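Gram-negative insecticidal protein (Chromobacterium piscinae, PDB 6FBM) acts as an insecticidal toxin that combines a MACPF fold with a beta-tripod region and probably damages target-cell membranes by forming pores. Local coordinates at residues Q115-T120 with K313-L318; A186-K191 with L377-V382; G381-P386 with V438-S443. One frame throughout, in Å; residues are numbered along the deposited sequence.

In the fold
From the N terminus, residues 115-120, between helix 111-115 and strand 120-134, are the first to be met. Interaction 1 closes a 192-residue loop when they meet 313-318, the approach to strand 318-321. Inside that loop the chain passes 186-191, at the end of strand 179-187, which later meets 377-382. Interaction 2 therefore crosses interaction 1, and the two also touch directly through Thr120 and Ser187. Interaction 3 starts where interaction 2 ends, sharing Gly381 and Val382, and closes a shorter, all-beta and loop excursion at 438-443. Interactions 1 and 2 fasten the MACPF region to the C-terminal half, and interaction 3 pairs two strands within that half.

Interaction 1 (Q115-T120 with K313-L318); sequences QLTEIT and KVDKVL
Gln115 and Val314 meet backbone to backbone: the amide N of Val314 donates to Gln115 O over 2.9 Å, with an N-H...O angle of 163°. The same oxygen also takes a CA-H...O contact, 3.2 Å from Lys313 CA, so two neighbouring residues of 313-318 close in on one carbonyl at the end of helix 111-115. Lys313 then folds back over this end. Its chain turns at chi2 (-57°), which places CD, and again at chi3 (-58°), which places CE near both Gln115 O and Leu116 O. From there NZ bonds to Leu116 O at 2.7 Å, approaching from above the plane of that carbonyl. The ammonium group has a second acceptor in Gln114 O. These bonds on successive carbonyls are the tight part of the contact.

Beyond them, the packing is mostly carbon against carbon, with one methyl pressed on a carbonyl oxygen. Leu116 and Val314 lie side by side and point the same way, CD2 resting 4.2 Å from Val314 CB. Thr117 turns its methyl inward: CG2 sits between the backbone N and the carbonyl carbon, 3.1 Å from Val314 O, and meets CG1 of Val317 at 3.5 Å, the two side chains crossing at about a right angle. The buried side-chain amide of Gln115 is bonded elsewhere, OE1 to His526 and NE2 to the backbone O of Gln527.

The other branch of Thr117 belongs to the loose side. OG1 lies 4.1 Å from Asp315 OD1, and Asp315 itself is exposed, adding little to the contact.

The carbonyl oxygens of Gln114 and Leu116 around the helix end would be expected to favour the charged form of Lys313, with at most a modest contribution from the dipole of so short a helix.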
ATOM      1  N   GLN A 115     -34.979   2.110 -32.971  1.00 19.06           N
ATOM      2  CA  GLN A 115     -36.033   1.751 -33.900  1.00 20.09           C
ATOM      3  C   GLN A 115     -37.101   2.848 -34.024  1.00 19.24           C
ATOM      4  O   GLN A 115     -37.717   2.987 -35.073  1.00 21.00           O
ATOM      5  CB  GLN A 115     -36.687   0.447 -33.467  1.00 20.30           C
ATOM      6  CG  GLN A 115     -35.745  -0.721 -33.327  1.00 20.72           C
ATOM      7  CD  GLN A 115     -36.503  -2.009 -32.997  1.00 21.97           C
ATOM      8  OE1 GLN A 115     -36.892  -2.779 -33.893  1.00 23.60           O
ATOM      9  NE2 GLN A 115     -36.673  -2.278 -31.710  1.00 23.34           N
ATOM     10  N   LEU A 116     -37.338   3.607 -32.959  1.00 17.02           N
ATOM     11  CA  LEU A 116     -38.263   4.727 -33.059  1.00 16.19           C
ATOM     12  C   LEU A 116     -37.838   5.757 -34.095  1.00 15.44           C
ATOM     13  O   LEU A 116     -36.660   5.909 -34.423  1.00 16.26           O
ATOM     14  CB  LEU A 116     -38.480   5.408 -31.706  1.00 15.44           C
ATOM     15  CG  LEU A 116     -39.345   4.597 -30.745  1.00 15.77           C
ATOM     16  CD1 LEU A 116     -39.487   5.360 -29.428  1.00 15.51           C
ATOM     17  CD2 LEU A 116     -40.728   4.314 -31.390  1.00 15.61           C
ATOM     18  N   THR A 117     -38.824   6.466 -34.585  1.00 14.54           N
ATOM     19  CA  THR A 117     -38.633   7.511 -35.542  1.00 14.22           C
ATOM     20  C   THR A 117     -38.871   8.816 -34.771  1.00 13.66           C
ATOM     21  O   THR A 117     -39.257   8.774 -33.593  1.00 12.84           O
ATOM     22  CB  THR A 117     -39.538   7.253 -36.769  1.00 14.42           C
ATOM     23  OG1 THR A 117     -39.051   7.973 -37.887  1.00 14.93           O
ATOM     24  CG2 THR A 117     -40.959   7.616 -36.537  1.00 14.17           C
ATOM     25  N   GLU A 118     -38.553   9.971 -35.366  1.00 13.59           N
ATOM     26  CA  GLU A 118     -38.596  11.259 -34.642  1.00 14.06           C
ATOM     27  C   GLU A 118     -37.638  11.377 -33.437  1.00 14.64           C
ATOM     28  O   GLU A 118     -37.819  12.241 -32.557  1.00 14.04           O
ATOM     29  CB  GLU A 118     -40.025  11.584 -34.139  1.00 13.67           C
ATOM     30  CG  GLU A 118     -41.162  11.468 -35.145  1.00 13.14           C
ATOM     31  CD  GLU A 118     -41.082  12.473 -36.270  1.00 13.31           C
ATOM     32  OE1 GLU A 118     -40.182  13.353 -36.288  1.00 12.68           O
ATOM     33  OE2 GLU A 118     -41.958  12.347 -37.156  1.00 13.48           O
ATOM     34  N   ILE A 119     -36.617  10.504 -33.394  1.00 15.12           N
ATOM     35  CA  ILE A 119     -35.576  10.545 -32.374  1.00 15.52           C
ATOM     36  C   ILE A 119     -34.354  11.142 -33.053  1.00 15.76           C
ATOM     37  O   ILE A 119     -34.029  10.818 -34.224  1.00 16.95           O
ATOM     38  CB  ILE A 119     -35.226   9.152 -31.861  1.00 15.51           C
ATOM     39  CG1 ILE A 119     -36.463   8.462 -31.270  1.00 15.60           C
ATOM     40  CG2 ILE A 119     -34.097   9.201 -30.836  1.00 15.98           C
ATOM     41  CD1 ILE A 119     -36.988   9.043 -29.987  1.00 15.33           C
ATOM     42  N   THR A 120     -33.682  12.026 -32.329  1.00 16.07           N
ATOM     43  CA  THR A 120     -32.395  12.535 -32.767  1.00 15.88           C
ATOM     44  C   THR A 120     -31.313  11.793 -31.978  1.00 15.95           C
ATOM     45  O   THR A 120     -31.368  11.704 -30.732  1.00 17.07           O
ATOM     46  CB  THR A 120     -32.288  14.044 -32.576  1.00 16.02           C
ATOM     47  OG1 THR A 120     -33.333  14.690 -33.335  1.00 17.39           O
ATOM     48  CG2 THR A 120     -30.924  14.544 -33.063  1.00 16.46           C
ATOM     49  N   LYS A 313     -37.271   0.336 -38.392  1.00 32.81           N
ATOM     50  CA  LYS A 313     -37.896   1.563 -37.909  1.00 33.26           C
ATOM     51  C   LYS A 313     -39.394   1.396 -37.695  1.00 32.78           C
ATOM     52  O   LYS A 313     -40.059   0.682 -38.441  1.00 33.04           O
ATOM     53  CB  LYS A 313     -37.657   2.701 -38.906  1.00 33.78           C
ATOM     54  CG  LYS A 313     -36.205   2.999 -39.227  1.00 34.54           C
ATOM     55  CD  LYS A 313     -35.387   3.330 -37.984  1.00 35.75           C
ATOM     56  CE  LYS A 313     -35.932   4.523 -37.187  1.00 34.21           C
ATOM     57  NZ  LYS A 313     -34.915   5.145 -36.314  1.00 35.34           N
ATOM     58  N   VAL A 314     -39.904   2.064 -36.660  1.00 30.51           N
ATOM     59  CA  VAL A 314     -41.327   2.205 -36.402  1.00 30.46           C
ATOM     60  C   VAL A 314     -41.695   3.555 -37.002  1.00 31.89           C
ATOM     61  O   VAL A 314     -41.528   4.587 -36.376  1.00 31.70           O
ATOM     62  CB  VAL A 314     -41.616   2.186 -34.884  1.00 30.34           C
ATOM     63  CG1 VAL A 314     -43.060   2.560 -34.592  1.00 30.25           C
ATOM     64  CG2 VAL A 314     -41.301   0.811 -34.329  1.00 30.95           C
ATOM     65  N   ASP A 315     -42.171   3.530 -38.243  1.00 32.06           N
ATOM     66  CA  ASP A 315     -42.703   4.715 -38.924  1.00 30.32           C
ATOM     67  C   ASP A 315     -44.152   5.032 -38.518  1.00 28.58           C
ATOM     68  O   ASP A 315     -44.563   6.200 -38.558  1.00 33.44           O
ATOM     69  CB  ASP A 315     -42.612   4.516 -40.440  1.00 30.83           C
ATOM     70  CG  ASP A 315     -41.189   4.424 -40.934  1.00 29.63           C
ATOM     71  OD1 ASP A 315     -40.403   5.349 -40.684  1.00 28.28           O
ATOM     72  OD2 ASP A 315     -40.877   3.433 -41.603  1.00 31.41           O
ATOM     73  N   LYS A 316     -44.904   4.006 -38.123  1.00 24.27           N
ATOM     74  CA  LYS A 316     -46.294   4.149 -37.775  1.00 23.74           C
ATOM     75  C   LYS A 316     -46.369   4.616 -36.324  1.00 21.78           C
ATOM     76  O   LYS A 316     -46.389   3.800 -35.396  1.00 19.79           O
ATOM     77  CB  LYS A 316     -47.037   2.815 -37.958  1.00 25.22           C
ATOM     78  CG  LYS A 316     -46.921   2.153 -39.337  1.00 25.65           C
ATOM     79  CD  LYS A 316     -48.021   2.599 -40.251  1.00 26.84           C
ATOM     80  CE  LYS A 316     -47.795   2.263 -41.725  1.00 28.66           C
ATOM     81  NZ  LYS A 316     -48.373   0.935 -42.087  1.00 28.47           N
ATOM     82  N   VAL A 317     -46.414   5.935 -36.128  1.00 19.67           N
ATOM     83  CA  VAL A 317     -46.332   6.511 -34.770  1.00 18.93           C
ATOM     84  C   VAL A 317     -47.587   7.144 -34.239  1.00 18.36           C
ATOM     85  O   VAL A 317     -47.627   7.552 -33.071  1.00 20.16           O
ATOM     86  CB  VAL A 317     -45.188   7.533 -34.670  1.00 18.42           C
ATOM     87  CG1 VAL A 317     -43.860   6.823 -34.845  1.00 17.27           C
ATOM     88  CG2 VAL A 317     -45.347   8.689 -35.685  1.00 19.58           C
ATOM     89  N   LEU A 318     -48.624   7.213 -35.073  1.00 18.16           N
ATOM     90  CA  LEU A 318     -49.926   7.680 -34.640  1.00 16.29           C
ATOM     91  C   LEU A 318     -50.859   6.503 -34.603  1.00 16.20           C
ATOM     92  O   LEU A 318     -51.061   5.822 -35.593  1.00 16.92           O
ATOM     93  CB  LEU A 318     -50.435   8.763 -35.576  1.00 15.62           C
ATOM     94  CG  LEU A 318     -49.674  10.085 -35.536  1.00 15.70           C
ATOM     95  CD1 LEU A 318     -50.192  11.065 -36.590  1.00 14.95           C
ATOM     96  CD2 LEU A 318     -49.751  10.725 -34.155  1.00 15.87           C
TER

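Interaction 2 (A186-K191 with L377-V382)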
ATOM      1  N   ALA A 186     -30.402   9.961 -27.113  1.00 15.80           N
ATOM      2  CA  ALA A 186     -31.565   9.762 -27.955  1.00 16.22           C
ATOM      3  C   ALA A 186     -32.582  10.825 -27.549  1.00 16.16           C
ATOM      4  O   ALA A 186     -33.204  10.712 -26.488  1.00 14.87           O
ATOM      5  CB  ALA A 186     -32.136   8.378 -27.740  1.00 16.57           C
ATOM      6  N   SER A 187     -32.730  11.860 -28.381  1.00 16.43           N
ATOM      7  CA  SER A 187     -33.541  13.013 -28.015  1.00 16.79           C
ATOM      8  C   SER A 187     -34.853  12.990 -28.805  1.00 17.93           C
ATOM      9  O   SER A 187     -34.862  12.727 -30.015  1.00 17.60           O
ATOM     10  CB  SER A 187     -32.783  14.300 -28.304  1.00 16.69           C
ATOM     11  OG  SER A 187     -31.669  14.453 -27.450  1.00 16.91           O
ATOM     12  N   LYS A 188     -35.944  13.275 -28.098  1.00 18.33           N
ATOM     13  CA  LYS A 188     -37.234  13.507 -28.685  1.00 19.93           C
ATOM     14  C   LYS A 188     -37.330  15.018 -28.908  1.00 19.23           C
ATOM     15  O   LYS A 188     -37.848  15.743 -28.049  1.00 17.56           O
ATOM     16  CB  LYS A 188     -38.308  13.003 -27.710  1.00 22.88           C
ATOM     17  CG  LYS A 188     -38.594  11.510 -27.922  1.00 25.28           C
ATOM     18  CD  LYS A 188     -39.013  10.631 -26.744  1.00 27.54           C
ATOM     19  CE  LYS A 188     -39.758  11.333 -25.638  1.00 30.73           C
ATOM     20  NZ  LYS A 188     -40.543  10.333 -24.840  1.00 34.26           N
ATOM     21  N   THR A 189     -36.815  15.507 -30.036  1.00 19.16           N
ATOM     22  CA  THR A 189     -36.681  16.958 -30.219  1.00 20.51           C
ATOM     23  C   THR A 189     -38.016  17.697 -30.329  1.00 22.33           C
ATOM     24  O   THR A 189     -38.124  18.855 -29.960  1.00 22.02           O
ATOM     25  CB  THR A 189     -35.821  17.374 -31.456  1.00 20.85           C
ATOM     26  OG1 THR A 189     -36.346  16.807 -32.648  1.00 21.08           O
ATOM     27  CG2 THR A 189     -34.400  16.945 -31.328  1.00 20.85           C
ATOM     28  N   LEU A 190     -39.038  17.012 -30.824  1.00 25.28           N
ATOM     29  CA  LEU A 190     -40.374  17.567 -30.966  1.00 25.36           C
ATOM     30  C   LEU A 190     -40.999  17.938 -29.618  1.00 26.07           C
ATOM     31  O   LEU A 190     -41.966  18.702 -29.578  1.00 26.44           O
ATOM     32  CB  LEU A 190     -41.297  16.631 -31.745  1.00 24.10           C
ATOM     33  CG  LEU A 190     -40.820  16.074 -33.079  1.00 24.89           C
ATOM     34  CD1 LEU A 190     -41.879  15.173 -33.683  1.00 25.21           C
ATOM     35  CD2 LEU A 190     -40.332  17.162 -34.023  1.00 25.00           C
ATOM     36  N   LYS A 191     -40.451  17.427 -28.521  1.00 27.45           N
ATOM     37  CA  LYS A 191     -40.860  17.841 -27.171  1.00 30.02           C
ATOM     38  C   LYS A 191     -39.983  18.931 -26.551  1.00 32.33           C
ATOM     39  O   LYS A 191     -40.086  19.176 -25.353  1.00 34.42           O
ATOM     40  CB  LYS A 191     -40.889  16.624 -26.240  1.00 30.65           C
ATOM     41  CG  LYS A 191     -41.744  15.479 -26.755  1.00 30.10           C
ATOM     42  CD  LYS A 191     -42.064  14.462 -25.676  1.00 31.23           C
ATOM     43  CE  LYS A 191     -43.130  14.909 -24.700  1.00 31.10           C
ATOM     44  NZ  LYS A 191     -42.929  14.177 -23.423  1.00 31.27           N
ATOM     45  N   LEU A 377     -48.585   7.478 -29.494  1.00 18.97           N
ATOM     46  CA  LEU A 377     -48.367   6.210 -28.742  1.00 19.67           C
ATOM     47  C   LEU A 377     -47.022   6.167 -27.998  1.00 19.40           C
ATOM     48  O   LEU A 377     -46.973   5.856 -26.802  1.00 17.50           O
ATOM     49  CB  LEU A 377     -48.421   5.005 -29.681  1.00 20.30           C
ATOM     50  CG  LEU A 377     -48.318   3.615 -29.036  1.00 21.89           C
ATOM     51  CD1 LEU A 377     -49.147   3.447 -27.754  1.00 22.80           C
ATOM     52  CD2 LEU A 377     -48.730   2.551 -30.073  1.00 22.21           C
ATOM     53  N   PHE A 378     -45.961   6.516 -28.728  1.00 18.82           N
ATOM     54  CA  PHE A 378     -44.594   6.483 -28.217  1.00 18.38           C
ATOM     55  C   PHE A 378     -44.141   7.806 -27.587  1.00 18.18           C
ATOM     56  O   PHE A 378     -42.969   7.953 -27.263  1.00 17.19           O
ATOM     57  CB  PHE A 378     -43.664   6.092 -29.365  1.00 18.53           C
ATOM     58  CG  PHE A 378     -44.136   4.881 -30.114  1.00 17.91           C
ATOM     59  CD1 PHE A 378     -44.129   3.643 -29.506  1.00 18.21           C
ATOM     60  CD2 PHE A 378     -44.627   4.994 -31.384  1.00 18.17           C
ATOM     61  CE1 PHE A 378     -44.605   2.522 -30.154  1.00 19.11           C
ATOM     62  CE2 PHE A 378     -45.114   3.884 -32.064  1.00 19.37           C
ATOM     63  CZ  PHE A 378     -45.087   2.631 -31.451  1.00 19.07           C
ATOM     64  N   ASP A 379     -45.075   8.757 -27.421  1.00 18.44           N
ATOM     65  CA  ASP A 379     -44.847  10.002 -26.704  1.00 19.11           C
ATOM     66  C   ASP A 379     -43.679  10.739 -27.333  1.00 19.49           C
ATOM     67  O   ASP A 379     -42.726  11.143 -26.660  1.00 21.10           O
ATOM     68  CB  ASP A 379     -44.605   9.720 -25.202  1.00 20.83           C
ATOM     69  CG  ASP A 379     -44.487  10.966 -24.357  1.00 22.80           C
ATOM     70  OD1 ASP A 379     -45.103  12.006 -24.695  1.00 24.29           O
ATOM     71  OD2 ASP A 379     -43.751  10.898 -23.348  1.00 25.37           O
ATOM     72  N   LEU A 380     -43.726  10.856 -28.655  1.00 17.88           N
ATOM     73  CA  LEU A 380     -42.687  11.509 -29.428  1.00 16.79           C
ATOM     74  C   LEU A 380     -42.881  12.999 -29.609  1.00 16.34           C
ATOM     75  O   LEU A 380     -42.018  13.635 -30.176  1.00 17.25           O
ATOM     76  CB  LEU A 380     -42.635  10.880 -30.814  1.00 16.89           C
ATOM     77  CG  LEU A 380     -42.410   9.391 -30.880  1.00 16.94           C
ATOM     78  CD1 LEU A 380     -42.514   8.885 -32.286  1.00 16.41           C
ATOM     79  CD2 LEU A 380     -41.066   9.059 -30.285  1.00 17.49           C
ATOM     80  N   GLY A 381     -44.007  13.544 -29.156  1.00 16.16           N
ATOM     81  CA  GLY A 381     -44.397  14.930 -29.438  1.00 15.83           C
ATOM     82  C   GLY A 381     -44.805  15.203 -30.870  1.00 15.68           C
ATOM     83  O   GLY A 381     -44.694  16.346 -31.333  1.00 16.02           O
ATOM     84  N   VAL A 382     -45.268  14.185 -31.586  1.00 15.02           N
ATOM     85  CA  VAL A 382     -45.819  14.388 -32.952  1.00 14.64           C
ATOM     86  C   VAL A 382     -47.179  15.076 -32.991  1.00 14.03           C
ATOM     87  O   VAL A 382     -47.554  15.662 -34.014  1.00 14.28           O
ATOM     88  CB  VAL A 382     -45.915  13.077 -33.764  1.00 15.45           C
ATOM     89  CG1 VAL A 382     -44.537  12.508 -34.030  1.00 15.94           C
ATOM     90  CG2 VAL A 382     -46.761  12.042 -33.066  1.00 15.49           C
TER
HETATM   91  O   HOH W   1     -39.289  13.883 -31.091  1.00 20.10           O
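Asp379 reaches across to Lys188 and Lys191 because its CG stands anti to the backbone N (chi1 -175°), while Lys191 bends at chi3 (76°) to swing CE toward the carboxylate. Lys191 NZ then sits nearly evenly between the two carboxylate oxygens, 3.3 Å from Asp379 OD1 and 3.4 Å from OD2 of that residue, in a salt bridge whose hydrogen bonds are weak. Lys188 comes in on the backbone as well: its NZ donates to Asp379 O at 3.0 Å and makes a longer salt bridge to Asp379 OD2 at 3.6 Å. Each lysine crosses the aspartate at about a right angle.

Away from the charges, Leu190 takes over. Its CB rests 3.4 Å from Gly381 O, and its CD1 meets Val382 CG1 at 3.8 Å. A water links the backbones, accepting from Leu190 N and donating to Leu380 O at 2.9 Å. The loop 377-382 is also tied to Asp376, which accepts a bond from Leu380 N and a weak one from Val382 N.

The lysines flank a short 3-10 turn at 189-190, across which Lys191 N bonds to Lys188 O, where strand 179-187 gives way to a turn. The result is a three-residue salt-bridge network, two lysines sharing one aspartate, that pins the end of a MACPF-sheet strand to a loop of the C-terminal half.

Interaction 3 (G381-P386 with V438-S443); sequences GVLKAP and VCVHQS
An antiparallel beta pairing joins Leu383 and Lys384 to Val440 and Cys439, making one side of a small three-stranded sheet in which strand 439-441 is central and 415-416 lies beyond it. The pairing belongs to the C-terminal half of the chain, the part related in sequence to Vps62.

Lys384 and Cys439 form the hydrogen-bonded pair: Lys384 N donates to Cys439 O at 3.0 Å, nearly straight at 166°, and Cys439 N returns a bond to Lys384 O at 2.8 Å. Leu383 and Val440 are the adjacent non-hydrogen-bonded pair, with Leu383 CA giving a CA-H...O contact to Cys439 O at 3.4 Å. One step further, His441 N bonds to Val382 O at 2.8 Å, lying in the plane of that carbonyl.

Leu383 and Val440 share one face of the sheet, side by side and pointing the same way. Leu383 CD2 touches CG2 of Val440 at 3.8 Å and is equally close to CG2 of Val438, whose side chain it meets at a slant. Leu318 of strand 318-321 packs against this apolar face. On the other face, that of Lys384 and Cys439, the cysteine sulfur lies 4.0 Å from Pro386 CB, and the side chains of Lys384 and Cys439 both touch Tyr415 of strand 415-416.

The imidazole of His441 leans away from 381-386 and meets the Tyr415 ring edge to face. Its rotation is fixed by a bond within its own segment: ND1 donates to Ser443 OG at 2.7 Å and 171°, with the hydroxyl oxygen close to the ring plane.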
ATOM      1  N   GLY A 381     -44.007  13.544 -29.156  1.00 16.16           N
ATOM      2  CA  GLY A 381     -44.397  14.930 -29.438  1.00 15.83           C
ATOM      3  C   GLY A 381     -44.805  15.203 -30.870  1.00 15.68           C
ATOM      4  O   GLY A 381     -44.694  16.346 -31.333  1.00 16.02           O
ATOM      5  N   VAL A 382     -45.268  14.185 -31.586  1.00 15.02           N
ATOM      6  CA  VAL A 382     -45.819  14.388 -32.952  1.00 14.64           C
ATOM      7  C   VAL A 382     -47.179  15.076 -32.991  1.00 14.03           C
ATOM      8  O   VAL A 382     -47.554  15.662 -34.014  1.00 14.28           O
ATOM      9  CB  VAL A 382     -45.915  13.077 -33.764  1.00 15.45           C
ATOM     10  CG1 VAL A 382     -44.537  12.508 -34.030  1.00 15.94           C
ATOM     11  CG2 VAL A 382     -46.761  12.042 -33.066  1.00 15.49           C
ATOM     12  N   LEU A 383     -47.928  14.945 -31.890  1.00 13.22           N
ATOM     13  CA  LEU A 383     -49.130  15.710 -31.657  1.00 12.58           C
ATOM     14  C   LEU A 383     -48.784  16.766 -30.655  1.00 13.02           C
ATOM     15  O   LEU A 383     -48.179  16.477 -29.622  1.00 13.40           O
ATOM     16  CB  LEU A 383     -50.233  14.828 -31.080  1.00 12.38           C
ATOM     17  CG  LEU A 383     -50.649  13.632 -31.950  1.00 12.43           C
ATOM     18  CD1 LEU A 383     -51.728  12.835 -31.251  1.00 12.12           C
ATOM     19  CD2 LEU A 383     -51.094  14.080 -33.339  1.00 12.30           C
ATOM     20  N   LYS A 384     -49.183  17.995 -30.951  1.00 13.08           N
ATOM     21  CA  LYS A 384     -48.996  19.102 -30.038  1.00 13.31           C
ATOM     22  C   LYS A 384     -50.182  20.016 -30.155  1.00 12.68           C
ATOM     23  O   LYS A 384     -50.670  20.241 -31.258  1.00 12.65           O
ATOM     24  CB  LYS A 384     -47.720  19.856 -30.402  1.00 14.48           C
ATOM     25  CG  LYS A 384     -47.262  20.829 -29.366  1.00 15.65           C
ATOM     26  CD  LYS A 384     -45.915  21.413 -29.680  1.00 17.26           C
ATOM     27  CE  LYS A 384     -45.519  22.298 -28.499  1.00 18.30           C
ATOM     28  NZ  LYS A 384     -44.186  22.837 -28.757  1.00 20.50           N
ATOM     29  N   ALA A 385     -50.648  20.559 -29.032  1.00 12.58           N
ATOM     30  CA  ALA A 385     -51.765  21.524 -29.050  1.00 12.50           C
ATOM     31  C   ALA A 385     -51.478  22.734 -29.949  1.00 12.76           C
ATOM     32  O   ALA A 385     -50.315  23.139 -30.117  1.00 12.70           O
ATOM     33  CB  ALA A 385     -52.109  22.004 -27.636  1.00 12.39           C
ATOM     34  N   PRO A 386     -52.545  23.330 -30.531  1.00 13.51           N
ATOM     35  CA  PRO A 386     -52.381  24.571 -31.276  1.00 13.02           C
ATOM     36  C   PRO A 386     -51.996  25.711 -30.379  1.00 12.74           C
ATOM     37  O   PRO A 386     -52.290  25.673 -29.199  1.00 14.38           O
ATOM     38  CB  PRO A 386     -53.775  24.795 -31.880  1.00 13.00           C
ATOM     39  CG  PRO A 386     -54.721  24.090 -30.996  1.00 13.04           C
ATOM     40  CD  PRO A 386     -53.966  22.911 -30.477  1.00 13.17           C
ATOM     41  N   VAL A 438     -55.387  18.817 -31.420  1.00 11.88           N
ATOM     42  CA  VAL A 438     -53.968  18.903 -31.658  1.00 12.29           C
ATOM     43  C   VAL A 438     -53.679  19.119 -33.115  1.00 12.47           C
ATOM     44  O   VAL A 438     -54.491  18.787 -33.994  1.00 13.05           O
ATOM     45  CB  VAL A 438     -53.212  17.633 -31.181  1.00 12.46           C
ATOM     46  CG1 VAL A 438     -53.362  17.477 -29.683  1.00 12.83           C
ATOM     47  CG2 VAL A 438     -53.702  16.381 -31.910  1.00 12.57           C
ATOM     48  N   CYS A 439     -52.497  19.679 -33.345  1.00 12.55           N
ATOM     49  CA  CYS A 439     -51.874  19.699 -34.651  1.00 12.75           C
ATOM     50  C   CYS A 439     -50.889  18.558 -34.713  1.00 13.42           C
ATOM     51  O   CYS A 439     -50.503  18.009 -33.686  1.00 13.31           O
ATOM     52  CB  CYS A 439     -51.169  21.032 -34.856  1.00 12.08           C
ATOM     53  SG  CYS A 439     -52.301  22.393 -34.768  1.00 11.24           S
ATOM     54  N   VAL A 440     -50.477  18.236 -35.927  1.00 14.46           N
ATOM     55  CA  VAL A 440     -49.655  17.086 -36.207  1.00 15.79           C
ATOM     56  C   VAL A 440     -48.363  17.607 -36.784  1.00 16.87           C
ATOM     57  O   VAL A 440     -48.386  18.574 -37.542  1.00 17.97           O
ATOM     58  CB  VAL A 440     -50.370  16.159 -37.213  1.00 16.79           C
ATOM     59  CG1 VAL A 440     -49.522  14.906 -37.503  1.00 17.04           C
ATOM     60  CG2 VAL A 440     -51.724  15.745 -36.641  1.00 17.08           C
ATOM     61  N   HIS A 441     -47.240  17.001 -36.412  1.00 18.05           N
ATOM     62  CA  HIS A 441     -45.945  17.476 -36.891  1.00 19.53           C
ATOM     63  C   HIS A 441     -45.836  17.281 -38.408  1.00 20.87           C
ATOM     64  O   HIS A 441     -46.279  16.261 -38.937  1.00 21.49           O
ATOM     65  CB  HIS A 441     -44.760  16.799 -36.167  1.00 19.66           C
ATOM     66  CG  HIS A 441     -43.448  17.469 -36.433  1.00 18.96           C
ATOM     67  ND1 HIS A 441     -42.516  16.955 -37.306  1.00 19.32           N
ATOM     68  CD2 HIS A 441     -42.910  18.609 -35.947  1.00 18.86           C
ATOM     69  CE1 HIS A 441     -41.468  17.760 -37.365  1.00 19.22           C
ATOM     70  NE2 HIS A 441     -41.690  18.782 -36.564  1.00 19.27           N
ATOM     71  N   GLN A 442     -45.303  18.316 -39.061  1.00 23.91           N
ATOM     72  CA  GLN A 442     -44.918  18.378 -40.482  1.00 26.61           C
ATOM     73  C   GLN A 442     -44.465  17.042 -41.091  1.00 26.43           C
ATOM     74  O   GLN A 442     -44.951  16.620 -42.138  1.00 27.00           O
ATOM     75  CB  GLN A 442     -43.789  19.433 -40.585  1.00 30.71           C
ATOM     76  CG  GLN A 442     -42.955  19.515 -41.866  1.00 35.00           C
ATOM     77  CD  GLN A 442     -42.139  20.816 -41.917  1.00 38.73           C
ATOM     78  OE1 GLN A 442     -41.770  21.381 -40.864  1.00 35.66           O
ATOM     79  NE2 GLN A 442     -41.870  21.312 -43.149  1.00 40.72           N
ATOM     80  N   SER A 443     -43.532  16.391 -40.405  1.00 24.10           N
ATOM     81  CA  SER A 443     -42.947  15.136 -40.826  1.00 23.94           C
ATOM     82  C   SER A 443     -43.959  14.027 -41.144  1.00 23.98           C
ATOM     83  O   SER A 443     -43.700  13.190 -42.015  1.00 26.20           O
ATOM     84  CB  SER A 443     -41.980  14.650 -39.749  1.00 24.69           C
ATOM     85  OG  SER A 443     -42.633  14.546 -38.488  1.00 24.25           O
TER